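Side-chain contacts in putative DNA helicase (Lactobacillus plantarum, PDB 3DMN), which probably works as a UvrD-like DNA helicase, using ATP hydrolysis to separate DNA strands, with the crystallised C-terminal domain belonging to the P-loop NTPase clan: residues A[6-9]-A[10-13]; A[40-43]-A[44-47]; A[51-54]-A[55-59]; A[68-71]-A[72-75]. All blocks are in the same frame, centred on the assembly; numbering follows the deposited sequence. Where two conformers were deposited one is given.

Contact 1. Residues A[6-9]-A[10-13]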
ATOM      1  N   ARG A   6      12.680  11.952  -0.918  1.00 45.73           N
ATOM      2  CA  ARG A   6      12.803  11.264   0.373  1.00 44.82           C
ATOM      3  C   ARG A   6      11.462  11.219   1.102  1.00 42.16           C
ATOM      4  O   ARG A   6      10.698  12.202   1.066  1.00 42.87           O
ATOM      5  CB  ARG A   6      13.853  11.949   1.230  1.00 45.46           C
ATOM      6  CG  ARG A   6      15.235  11.390   1.006  1.00 49.70           C
ATOM      7  CD  ARG A   6      16.288  12.475   0.930  1.00 54.87           C
ATOM      8  NE  ARG A   6      17.611  11.976   1.316  1.00 60.25           N
ATOM      9  CZ  ARG A   6      18.309  11.045   0.661  1.00 61.64           C
ATOM     10  NH1 ARG A   6      19.504  10.681   1.116  1.00 62.66           N
ATOM     11  NH2 ARG A   6      17.825  10.471  -0.438  1.00 62.66           N
ATOM     12  N   SER A   7      11.181  10.084   1.743  1.00 40.44           N
ATOM     13  CA  SER A   7       9.961   9.930   2.507  1.00 37.38           C
ATOM     14  C   SER A   7      10.132  10.577   3.869  1.00 34.65           C
ATOM     15  O   SER A   7      11.236  11.022   4.256  1.00 34.03           O
ATOM     16  CB  SER A   7       9.570   8.463   2.731  1.00 37.76           C
ATOM     17  OG  SER A   7       9.523   7.684   1.545  1.00 43.12           O
ATOM     18  N   THR A   8       9.025  10.625   4.595  1.00 30.63           N
ATOM     19  CA  THR A   8       9.036  11.103   5.975  1.00 28.67           C
ATOM     20  C   THR A   8       9.874  10.147   6.805  1.00 27.45           C
ATOM     21  O   THR A   8      10.035   8.978   6.455  1.00 27.39           O
ATOM     22  CB  THR A   8       7.628  11.076   6.580  1.00 28.34           C
ATOM     23  OG1 THR A   8       7.141   9.736   6.576  1.00 28.77           O
ATOM     24  CG2 THR A   8       6.663  12.044   5.810  1.00 28.61           C
ATOM     25  N   GLN A   9      10.389  10.658   7.923  1.00 26.98           N
ATOM     26  CA  GLN A   9      11.080   9.762   8.862  1.00 25.83           C
ATOM     27  C   GLN A   9      10.234   8.555   9.281  1.00 26.06           C
ATOM     28  O   GLN A   9      10.766   7.462   9.490  1.00 25.99           O
ATOM     29  CB  GLN A   9      11.445  10.546  10.107  1.00 26.34           C
ATOM     30  CG  GLN A   9      12.181   9.656  11.120  1.00 26.68           C
ATOM     31  CD  GLN A   9      12.810  10.472  12.218  1.00 26.31           C
ATOM     32  OE1 GLN A   9      12.249  11.479  12.675  1.00 27.31           O
ATOM     33  NE2 GLN A   9      13.990  10.045  12.651  1.00 28.33           N
ATOM     34  N   GLN A  10       8.932   8.761   9.434  1.00 26.07           N
ATOM     35  CA  GLN A  10       8.027   7.690   9.879  1.00 26.63           C
ATOM     36  C   GLN A  10       8.033   6.549   8.863  1.00 27.17           C
ATOM     37  O   GLN A  10       8.151   5.373   9.231  1.00 28.40           O
ATOM     38  CB  GLN A  10       6.616   8.253  10.084  1.00 28.52           C
ATOM     39  CG  GLN A  10       6.488   9.053  11.397  1.00 29.61           C
ATOM     40  CD  GLN A  10       7.155  10.398  11.391  1.00 32.71           C
ATOM     41  OE1 GLN A  10       7.450  10.987  10.345  1.00 30.40           O
ATOM     42  NE2 GLN A  10       7.408  10.895  12.581  1.00 35.11           N
ATOM     43  N   ILE A  11       7.882   6.896   7.586  1.00 26.17           N
ATOM     44  CA  ILE A  11       7.870   5.866   6.527  1.00 26.61           C
ATOM     45  C   ILE A  11       9.253   5.226   6.380  1.00 26.84           C
ATOM     46  O   ILE A  11       9.353   4.011   6.255  1.00 27.77           O
ATOM     47  CB  ILE A  11       7.344   6.496   5.198  1.00 27.26           C
ATOM     48  CG1 ILE A  11       5.863   6.792   5.388  1.00 28.78           C
ATOM     49  CG2 ILE A  11       7.575   5.590   3.995  1.00 28.17           C
ATOM     50  CD1 ILE A  11       5.291   7.622   4.311  1.00 30.15           C
ATOM     51  N   THR A  12      10.310   6.046   6.417  1.00 27.97           N
ATOM     52  CA  THR A  12      11.682   5.548   6.304  1.00 28.47           C
ATOM     53  C   THR A  12      11.999   4.524   7.400  1.00 28.17           C
ATOM     54  O   THR A  12      12.561   3.462   7.144  1.00 28.31           O
ATOM     55  CB  THR A  12      12.648   6.748   6.382  1.00 28.90           C
ATOM     56  OG1 THR A  12      12.427   7.574   5.223  1.00 33.88           O
ATOM     57  CG2 THR A  12      14.091   6.270   6.457  1.00 32.17           C
ATOM     58  N   ASP A  13      11.629   4.864   8.627  1.00 26.82           N
ATOM     59  CA  ASP A  13      11.906   3.992   9.745  1.00 26.86           C
ATOM     60  C   ASP A  13      11.114   2.678   9.723  1.00 27.51           C
ATOM     61  O   ASP A  13      11.658   1.627  10.037  1.00 28.39           O
ATOM     62  CB  ASP A  13      11.641   4.716  11.060  1.00 25.89           C
ATOM     63  CG  ASP A  13      12.744   5.663  11.422  1.00 27.70           C
ATOM     64  OD1 ASP A  13      13.797   5.741  10.722  1.00 27.09           O
ATOM     65  OD2 ASP A  13      12.574   6.391  12.441  1.00 28.54           O
TER
HETATM   66  O   HOH W   1      11.273   5.313   2.832  1.00 38.84           O
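T8 caps helix 9-16 by reaching forward to I11 in its first turn. With chi1 at 61°, OG1 stands between the backbone N and the carbonyl carbon of T8 and points into the helix opening, where it accepts from I11 N in an almost straight bond (3.1 Å, 166°). The same oxygen lies against the aliphatic branch of I11 as well, 3.4 Å from CG1. On the other branch of I11, CG2 meets S7 CB at 3.7 Å. S7 OG is engaged by A144 O and by a water molecule, which makes a weak further link to T12 OG1. T8 O receives T12 N (2.9 Å) almost in line with its C=O, and T12 OG1 lies 3.0 Å from it. One residue on, D13 N binds Q9 O, and the D13 carboxylate stands across the Q9 chain, with OD2 3.5 Å from CG and the amide and carboxylate planes 53° apart. Their polar ends turn to other partners, Q9 OE1 to Q31 NE2 and D13 OD1 to K16. With a valine at T8, the amide of I11 would probably be left without its capping acceptor in a buried place. This is N-cap chemistry: the T8 hydroxyl stands in for the carbonyl of a missing preceding turn at I11 N, T8 O begins the regular helical bonds, and the S7 and I11 carbons pack beside the cap.

Contact 2. Residues A[40-43]-A[44-47]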
ATOM      1  N   THR A  40      -7.859  -7.263   8.067  1.00 28.59           N
ATOM      2  CA  THR A  40      -9.295  -7.436   7.842  1.00 28.56           C
ATOM      3  C   THR A  40      -9.605  -8.916   7.647  1.00 28.15           C
ATOM      4  O   THR A  40      -8.731  -9.679   7.256  1.00 28.16           O
ATOM      5  CB  THR A  40      -9.737  -6.662   6.592  1.00 28.70           C
ATOM      6  OG1 THR A  40      -9.136  -7.225   5.416  1.00 28.47           O
ATOM      7  CG2 THR A  40      -9.345  -5.153   6.705  1.00 29.08           C
ATOM      8  N   PRO A  41     -10.840  -9.343   7.961  1.00 27.77           N
ATOM      9  CA  PRO A  41     -11.141 -10.779   7.935  1.00 27.58           C
ATOM     10  C   PRO A  41     -11.364 -11.416   6.594  1.00 27.91           C
ATOM     11  O   PRO A  41     -11.334 -12.645   6.504  1.00 28.18           O
ATOM     12  CB  PRO A  41     -12.450 -10.881   8.757  1.00 27.02           C
ATOM     13  CG  PRO A  41     -13.114  -9.487   8.510  1.00 27.63           C
ATOM     14  CD  PRO A  41     -11.940  -8.549   8.540  1.00 27.09           C
ATOM     15  N   ASN A  42     -11.668 -10.625   5.560  1.00 27.94           N
ATOM     16  CA  ASN A  42     -11.971 -11.195   4.255  1.00 27.19           C
ATOM     17  C   ASN A  42     -11.793 -10.131   3.193  1.00 27.47           C
ATOM     18  O   ASN A  42     -11.604  -8.933   3.528  1.00 27.15           O
ATOM     19  CB  ASN A  42     -13.380 -11.818   4.189  1.00 27.28           C
ATOM     20  CG  ASN A  42     -14.429 -10.882   4.752  1.00 27.56           C
ATOM     21  OD1 ASN A  42     -14.542  -9.739   4.289  1.00 27.47           O
ATOM     22  ND2 ASN A  42     -15.161 -11.328   5.768  1.00 31.36           N
ATOM     23  N   PHE A  43     -11.891 -10.578   1.933  1.00 27.24           N
ATOM     24  CA  PHE A  43     -11.597  -9.703   0.790  1.00 27.35           C
ATOM     25  C   PHE A  43     -12.489  -8.445   0.787  1.00 27.11           C
ATOM     26  O   PHE A  43     -11.960  -7.335   0.663  1.00 26.47           O
ATOM     27  CB  PHE A  43     -11.777 -10.492  -0.481  1.00 27.79           C
ATOM     28  CG  PHE A  43     -11.599  -9.689  -1.732  1.00 28.03           C
ATOM     29  CD1 PHE A  43     -10.351  -9.531  -2.284  1.00 30.77           C
ATOM     30  CD2 PHE A  43     -12.717  -9.109  -2.352  1.00 29.40           C
ATOM     31  CE1 PHE A  43     -10.193  -8.792  -3.472  1.00 29.55           C
ATOM     32  CE2 PHE A  43     -12.585  -8.378  -3.531  1.00 32.39           C
ATOM     33  CZ  PHE A  43     -11.324  -8.189  -4.073  1.00 30.77           C
ATOM     34  N   GLU A  44     -13.793  -8.637   0.986  1.00 27.44           N
ATOM     35  CA  GLU A  44     -14.754  -7.521   0.973  1.00 27.51           C
ATOM     36  C   GLU A  44     -14.479  -6.545   2.120  1.00 27.15           C
ATOM     37  O   GLU A  44     -14.560  -5.321   1.934  1.00 27.38           O
ATOM     38  CB  GLU A  44     -16.199  -8.033   0.977  1.00 29.65           C
ATOM     39  CG  GLU A  44     -16.568  -8.791  -0.311  1.00 31.96           C
ATOM     40  CD  GLU A  44     -16.524  -7.951  -1.609  1.00 39.55           C
ATOM     41  OE1 GLU A  44     -16.745  -6.714  -1.588  1.00 40.81           O
ATOM     42  OE2 GLU A  44     -16.271  -8.551  -2.685  1.00 41.40           O
ATOM     43  N   ALA A  45     -14.090  -7.063   3.299  1.00 26.38           N
ATOM     44  CA  ALA A  45     -13.698  -6.154   4.375  1.00 26.12           C
ATOM     45  C   ALA A  45     -12.405  -5.381   4.058  1.00 26.37           C
ATOM     46  O   ALA A  45     -12.214  -4.205   4.454  1.00 26.62           O
ATOM     47  CB  ALA A  45     -13.557  -6.905   5.665  1.00 25.52           C
ATOM     48  N   GLY A  46     -11.480  -6.057   3.369  1.00 26.42           N
ATOM     49  CA  GLY A  46     -10.271  -5.354   2.903  1.00 27.98           C
ATOM     50  C   GLY A  46     -10.623  -4.221   1.969  1.00 27.21           C
ATOM     51  O   GLY A  46     -10.092  -3.121   2.097  1.00 26.51           O
ATOM     52  N   VAL A  47     -11.535  -4.491   1.025  1.00 26.62           N
ATOM     53  CA  VAL A  47     -11.953  -3.464   0.071  1.00 26.36           C
ATOM     54  C   VAL A  47     -12.645  -2.304   0.836  1.00 26.49           C
ATOM     55  O   VAL A  47     -12.408  -1.139   0.524  1.00 27.42           O
ATOM     56  CB  VAL A  47     -12.876  -4.082  -0.978  1.00 27.05           C
ATOM     57  CG1 VAL A  47     -13.461  -3.004  -1.876  1.00 27.03           C
ATOM     58  CG2 VAL A  47     -12.087  -5.122  -1.831  1.00 27.75           C
TER
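The start of helix 43-59 is capped by N42, whose side chain turns forward to A45, where strand 36-40 gives way to the helix. CG of N42 sits between its own backbone N and carbonyl carbon (chi1 48°), which carries OD1 over the first turn to accept from A45 N at 2.9 Å. The N-H approaches nearly end-on to the side-chain C=O, at 166°. OD1 also rests against A45 CB, 3.3 Å away, while P41 CD packs on that methyl at 3.7 Å from a different direction. G46 N bonds N42 O, so the cap residue serves two successive amides, one with its side chain and one with its backbone. This is the strand-to-helix joint of a beta-alpha-beta crossover in a parallel sheet: T40 closes the strand, its OG1 bonded to A152 O, and its CG2 lies beside A45 O. The F43 ring, with CG anti to the backbone N, lies beside the next turn on the side of helix 71-82. V47 CG2 sits over one face, offset toward the rim, in a CH-pi contact 4.0 Å from the ring centroid and 3.7 Å from CE2. At the ring edge, in plane, E44 OE2 comes within 3.6 Å of CD2, with the carboxylate turned 70° from the ring, while E44 OE1 is held in a salt bridge by R84. F43 and V47 both reach A80 of helix 71-82.

Contact 3. Residues A[51-54]-A[55-59]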
ATOM      1  N   VAL A  51     -11.583   1.663   0.495  1.00 25.74           N
ATOM      2  CA  VAL A  51     -12.545   2.751   0.214  1.00 27.33           C
ATOM      3  C   VAL A  51     -12.435   3.853   1.285  1.00 27.45           C
ATOM      4  O   VAL A  51     -12.353   5.067   0.991  1.00 27.57           O
ATOM      5  CB  VAL A  51     -13.972   2.177   0.143  1.00 27.07           C
ATOM      6  CG1 VAL A  51     -15.028   3.280   0.175  1.00 28.60           C
ATOM      7  CG2 VAL A  51     -14.128   1.371  -1.153  1.00 30.06           C
ATOM      8  N   ASP A  52     -12.390   3.405   2.533  1.00 27.09           N
ATOM      9  CA  ASP A  52     -12.328   4.283   3.679  1.00 28.13           C
ATOM     10  C   ASP A  52     -11.014   5.085   3.701  1.00 28.54           C
ATOM     11  O   ASP A  52     -11.026   6.316   3.959  1.00 30.23           O
ATOM     12  CB  ASP A  52     -12.466   3.495   4.958  1.00 28.96           C
ATOM     13  CG  ASP A  52     -13.845   2.926   5.145  1.00 29.27           C
ATOM     14  OD1 ASP A  52     -14.737   3.182   4.314  1.00 29.90           O
ATOM     15  OD2 ASP A  52     -14.036   2.246   6.183  1.00 30.79           O
ATOM     16  N   GLN A  53      -9.901   4.404   3.421  1.00 27.74           N
ATOM     17  CA  GLN A  53      -8.609   5.089   3.360  1.00 28.46           C
ATOM     18  C   GLN A  53      -8.539   6.113   2.223  1.00 28.73           C
ATOM     19  O   GLN A  53      -7.982   7.197   2.378  1.00 29.18           O
ATOM     20  CB  GLN A  53      -7.470   4.077   3.239  1.00 28.55           C
ATOM     21  CG  GLN A  53      -6.085   4.743   3.436  1.00 30.01           C
ATOM     22  CD  GLN A  53      -5.877   5.195   4.859  1.00 30.81           C
ATOM     23  OE1 GLN A  53      -5.456   6.338   5.114  1.00 35.57           O
ATOM     24  NE2 GLN A  53      -6.206   4.337   5.790  1.00 29.10           N
ATOM     25  N   LEU A  54      -9.129   5.774   1.082  1.00 28.47           N
ATOM     26  CA  LEU A  54      -9.139   6.702  -0.048  1.00 29.64           C
ATOM     27  C   LEU A  54      -9.905   7.963   0.343  1.00 29.85           C
ATOM     28  O   LEU A  54      -9.472   9.074   0.052  1.00 30.60           O
ATOM     29  CB  LEU A  54      -9.773   6.031  -1.251  1.00 29.22           C
ATOM     30  CG  LEU A  54      -8.889   4.976  -1.953  1.00 29.23           C
ATOM     31  CD1 LEU A  54      -9.713   4.256  -2.983  1.00 31.77           C
ATOM     32  CD2 LEU A  54      -7.659   5.624  -2.617  1.00 31.60           C
ATOM     33  N   ALA A  55     -11.013   7.787   1.062  1.00 30.15           N
ATOM     34  CA  ALA A  55     -11.806   8.935   1.523  1.00 31.94           C
ATOM     35  C   ALA A  55     -10.994   9.761   2.519  1.00 32.39           C
ATOM     36  O   ALA A  55     -11.008  10.988   2.441  1.00 34.20           O
ATOM     37  CB  ALA A  55     -13.118   8.476   2.128  1.00 32.39           C
HETATM   38  N   MSE A  56     -10.307   9.098   3.456  1.00 32.54           N
HETATM   39  CA  MSE A  56      -9.465   9.804   4.425  0.50 33.61           C
HETATM   40  C   MSE A  56      -8.365  10.578   3.713  1.00 33.55           C
HETATM   41  O   MSE A  56      -8.186  11.768   3.961  1.00 34.34           O
HETATM   42  CB  MSE A  56      -8.835   8.849   5.420  0.50 34.02           C
HETATM   43  CG  MSE A  56      -7.854   9.511   6.370  0.50 37.03           C
HETATM   44 SE   MSE A  56      -8.736  10.764   7.581  0.30 42.24          SE
HETATM   45  CE  MSE A  56     -10.097   9.541   8.274  0.50 41.17           C
ATOM     46  N   ASN A  57      -7.627   9.909   2.829  1.00 33.02           N
ATOM     47  CA  ASN A  57      -6.540  10.547   2.088  1.00 33.09           C
ATOM     48  C   ASN A  57      -7.045  11.729   1.261  1.00 33.98           C
ATOM     49  O   ASN A  57      -6.443  12.807   1.294  1.00 33.63           O
ATOM     50  CB  ASN A  57      -5.813   9.522   1.199  1.00 32.63           C
ATOM     51  CG  ASN A  57      -5.031   8.517   2.000  1.00 33.26           C
ATOM     52  OD1 ASN A  57      -5.028   8.547   3.251  1.00 30.93           O
ATOM     53  ND2 ASN A  57      -4.377   7.594   1.290  1.00 31.01           N
ATOM     54  N   ASP A  58      -8.167  11.536   0.563  1.00 34.28           N
ATOM     55  CA  ASP A  58      -8.808  12.623  -0.206  1.00 35.30           C
ATOM     56  C   ASP A  58      -9.085  13.834   0.670  1.00 34.62           C
ATOM     57  O   ASP A  58      -8.908  14.967   0.246  1.00 35.23           O
ATOM     58  CB  ASP A  58     -10.144  12.140  -0.762  1.00 35.27           C
ATOM     59  CG  ASP A  58     -10.001  11.230  -1.955  1.00 37.33           C
ATOM     60  OD1 ASP A  58      -8.874  10.997  -2.423  1.00 39.12           O
ATOM     61  OD2 ASP A  58     -11.051  10.737  -2.431  1.00 39.24           O
ATOM     62  N   SER A  59      -9.538  13.584   1.889  1.00 35.56           N
ATOM     63  CA  SER A  59      -9.925  14.650   2.814  1.00 36.38           C
ATOM     64  C   SER A  59      -8.721  15.480   3.285  1.00 37.32           C
ATOM     65  O   SER A  59      -8.862  16.659   3.708  1.00 37.69           O
ATOM     66  CB  SER A  59     -10.707  14.062   3.988  1.00 35.69           C
ATOM     67  OG  SER A  59      -9.850  13.649   5.029  1.00 38.55           O
TER
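D58 folds its side chain back along helix 43-59 onto the carbonyl of L54, one turn earlier. Its CB lies 3.2 Å from L54 O, and its CG, placed beside the backbone N by a chi1 of -76°, comes closer still, 3.0 Å from L54 O. Beyond CG the carboxylate lays its flat face over L54 O, with OD1 3.2 Å and OD2 3.4 Å from it. Neither is a bond, since acceptor faces acceptor. D58 N donates to the same L54 O (2.8 Å, 163°), which probably offsets part of the repulsion between the acceptors. Neighbouring turns repeat the backbone pattern, A55 N to V51 O, M56 N to D52 O and N57 N to Q53 O. Further along, S59 OG donates to M56 O at 2.7 Å. On another side of the helix, Q53 leaves the backbone with CG anti to its N and then bends at chi2, which brings its amide round to that of N57 in the next turn. The two side chains cross at an oblique angle, their amide planes 57° apart; which end of the N57 amide meets Q53 OE1 is doubtful, and no bond is assigned between them. These two amides face the sheet: Q53 packs on T149 of strand 147-153 and I119 of strand 118-121, and N57 on E147. L54 also rests on I119, whereas V51 meets R84 and E86 in a loop beyond helix 71-82.

Contact 4. Residues A[68-71]-A[72-75]. With ACT (acetate ion), chain E.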
ATOM      1  N   GLY A  68      -0.627  -3.217  -5.778  1.00 30.76           N
ATOM      2  CA  GLY A  68      -0.912  -4.673  -5.569  1.00 30.11           C
ATOM      3  C   GLY A  68       0.320  -5.460  -6.047  1.00 29.17           C
ATOM      4  O   GLY A  68       1.119  -4.965  -6.818  1.00 29.97           O
ATOM      5  N   LYS A  69       0.467  -6.683  -5.594  1.00 28.07           N
ATOM      6  CA  LYS A  69       1.684  -7.436  -5.895  1.00 28.47           C
ATOM      7  C   LYS A  69       1.741  -7.814  -7.355  1.00 28.85           C
ATOM      8  O   LYS A  69       2.812  -7.700  -7.979  1.00 28.08           O
ATOM      9  CB  LYS A  69       1.764  -8.686  -5.025  1.00 28.96           C
ATOM     10  CG  LYS A  69       3.035  -9.495  -5.287  1.00 28.51           C
ATOM     11  CD  LYS A  69       3.192 -10.700  -4.309  1.00 30.08           C
ATOM     12  CE  LYS A  69       2.067 -11.698  -4.463  1.00 27.70           C
ATOM     13  NZ  LYS A  69       2.361 -12.960  -3.653  1.00 30.16           N
ATOM     14  N   SER A  70       0.627  -8.366  -7.853  1.00 28.47           N
ATOM     15  CA  SER A  70       0.613  -8.958  -9.169  1.00 27.07           C
ATOM     16  C   SER A  70      -0.518  -8.383  -9.983  1.00 27.33           C
ATOM     17  O   SER A  70      -1.475  -7.819  -9.420  1.00 26.51           O
ATOM     18  CB  SER A  70       0.366 -10.481  -9.037  1.00 28.55           C
ATOM     19  OG  SER A  70      -0.963 -10.707  -8.548  1.00 28.42           O
ATOM     20  N   LEU A  71      -0.469  -8.580 -11.311  1.00 26.80           N
ATOM     21  CA  LEU A  71      -1.601  -8.133 -12.125  1.00 27.00           C
ATOM     22  C   LEU A  71      -2.921  -8.779 -11.678  1.00 27.95           C
ATOM     23  O   LEU A  71      -3.937  -8.104 -11.632  1.00 27.17           O
ATOM     24  CB  LEU A  71      -1.364  -8.382 -13.613  1.00 27.53           C
ATOM     25  CG  LEU A  71      -2.525  -7.953 -14.495  1.00 28.95           C
ATOM     26  CD1 LEU A  71      -2.713  -6.419 -14.410  1.00 32.67           C
ATOM     27  CD2 LEU A  71      -2.288  -8.408 -15.914  1.00 31.11           C
ATOM     28  N   ALA A  72      -2.920 -10.084 -11.412  1.00 27.78           N
ATOM     29  CA  ALA A  72      -4.184 -10.802 -11.124  1.00 29.00           C
ATOM     30  C   ALA A  72      -4.825 -10.167  -9.867  1.00 28.10           C
ATOM     31  O   ALA A  72      -6.054  -9.921  -9.803  1.00 28.44           O
ATOM     32  CB  ALA A  72      -3.900 -12.260 -10.875  1.00 29.70           C
ATOM     33  N   GLU A  73      -4.008  -9.895  -8.856  1.00 27.94           N
ATOM     34  CA  GLU A  73      -4.530  -9.305  -7.597  1.00 28.74           C
ATOM     35  C   GLU A  73      -5.036  -7.885  -7.831  1.00 28.31           C
ATOM     36  O   GLU A  73      -6.075  -7.502  -7.317  1.00 28.75           O
ATOM     37  CB  GLU A  73      -3.478  -9.380  -6.503  1.00 30.42           C
ATOM     38  CG  GLU A  73      -3.269 -10.849  -6.189  1.00 28.49           C
ATOM     39  CD  GLU A  73      -2.269 -11.111  -5.069  1.00 31.05           C
ATOM     40  OE1 GLU A  73      -1.645 -10.136  -4.585  1.00 32.95           O
ATOM     41  OE2 GLU A  73      -2.165 -12.328  -4.677  1.00 29.84           O
ATOM     42  N   CYS A  74      -4.303  -7.125  -8.637  1.00 27.48           N
ATOM     43  CA  CYS A  74      -4.770  -5.790  -9.056  1.00 27.34           C
ATOM     44  C   CYS A  74      -6.064  -5.808  -9.820  1.00 27.85           C
ATOM     45  O   CYS A  74      -6.907  -4.932  -9.590  1.00 28.07           O
ATOM     46  CB  CYS A  74      -3.692  -5.080  -9.897  1.00 27.57           C
ATOM     47  SG  CYS A  74      -2.247  -4.585  -8.899  1.00 29.32           S
ATOM     48  N   GLU A  75      -6.238  -6.791 -10.714  1.00 27.03           N
ATOM     49  CA  GLU A  75      -7.499  -6.912 -11.461  1.00 27.31           C
ATOM     50  C   GLU A  75      -8.658  -7.187 -10.498  1.00 27.58           C
ATOM     51  O   GLU A  75      -9.730  -6.609 -10.650  1.00 28.49           O
ATOM     52  CB  GLU A  75      -7.364  -8.047 -12.483  1.00 27.63           C
ATOM     53  CG  GLU A  75      -6.556  -7.575 -13.639  1.00 28.64           C
ATOM     54  CD  GLU A  75      -6.188  -8.675 -14.600  1.00 34.42           C
ATOM     55  OE1 GLU A  75      -6.218  -9.856 -14.195  1.00 39.41           O
ATOM     56  OE2 GLU A  75      -5.862  -8.343 -15.767  1.00 35.89           O
TER
HETATM   57  C   ACT E   4       0.027 -14.820  -5.184  1.00 24.01           C
HETATM   58  O   ACT E   4       0.429 -13.847  -5.867  1.00 26.31           O
HETATM   59  OXT ACT E   4       0.527 -14.993  -4.033  1.00 23.09           O
HETATM   60  CH3 ACT E   4      -0.983 -15.710  -5.802  1.00 25.46           C
HETATM   61  O   HOH W   2      -1.770  -7.428  -4.072  1.00 17.23           O
HETATM   62  O   HOH W   3      -1.288 -13.338  -7.877  1.00 18.01           O
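Two torsions join S70 and E73: chi1 of S70 (67°) sets OG between its backbone N and carbonyl carbon, and chi1 of E73 (-66°) lays CG beside its own N, with the chain extended beyond. OG therefore accepts from E73 N (3.2 Å, 164°) as the N-cap of helix 71-82, and E73 CG comes alongside it at 3.3 Å. The carboxylate reaches on toward K69. A water accepts from K69 N and donates to E73 OE1, both bonds being 2.8 Å long. A second water joins S70 OG to an acetate, probably from the crystallisation liquor, and bonds only weakly to E73 OE2. K69, bent at chi3, places NZ on OXT of that acetate at 2.8 Å. OE2 of E73 and NZ of K69 are also tied to N127, through its ND2 and its O respectively. Were E73 shortened to an alanine, N127 ND2 would probably lose this acceptor and the water on K69 N its second protein partner. On another side of the turn, the E75 side chain crosses that of L71, OE2 lying 3.6 Å from both L71 CG and CD2, while E75 N binds L71 O and C74 N binds S70 O. C74 SG nestles on the CA of G68 (3.6 Å), on the side where a side chain would otherwise stand. That sulfur side faces the sheet, with C74 touching L90 of strand 88-90 and V104 and P106 of strand 102-106; G68 pairs with V105, and K69 O accepts from S107 OG just past strand 102-106.

In the fold
The four contacts follow one another along the chain, all on helices that belong to an alpha/beta domain with a parallel sheet. Contacts 1, 2 and 4 are N-caps, of helices 9-16, 43-59 and 71-82; contact 3 lies farther along the helix that contact 2 opens, their centres about 16 Å apart. Contacts 2 and 4 follow strands 36-40 and 64-68 directly, and come within about 6 Å at their nearest atoms, where helices 43-59 and 71-82 pack together. Contact 1 lies across the chain's centre from both, its centre about 27 Å from that of contact 2. The set thus marks how successive helices are started around the sheet, as in P-loop NTPase-like helicase domains.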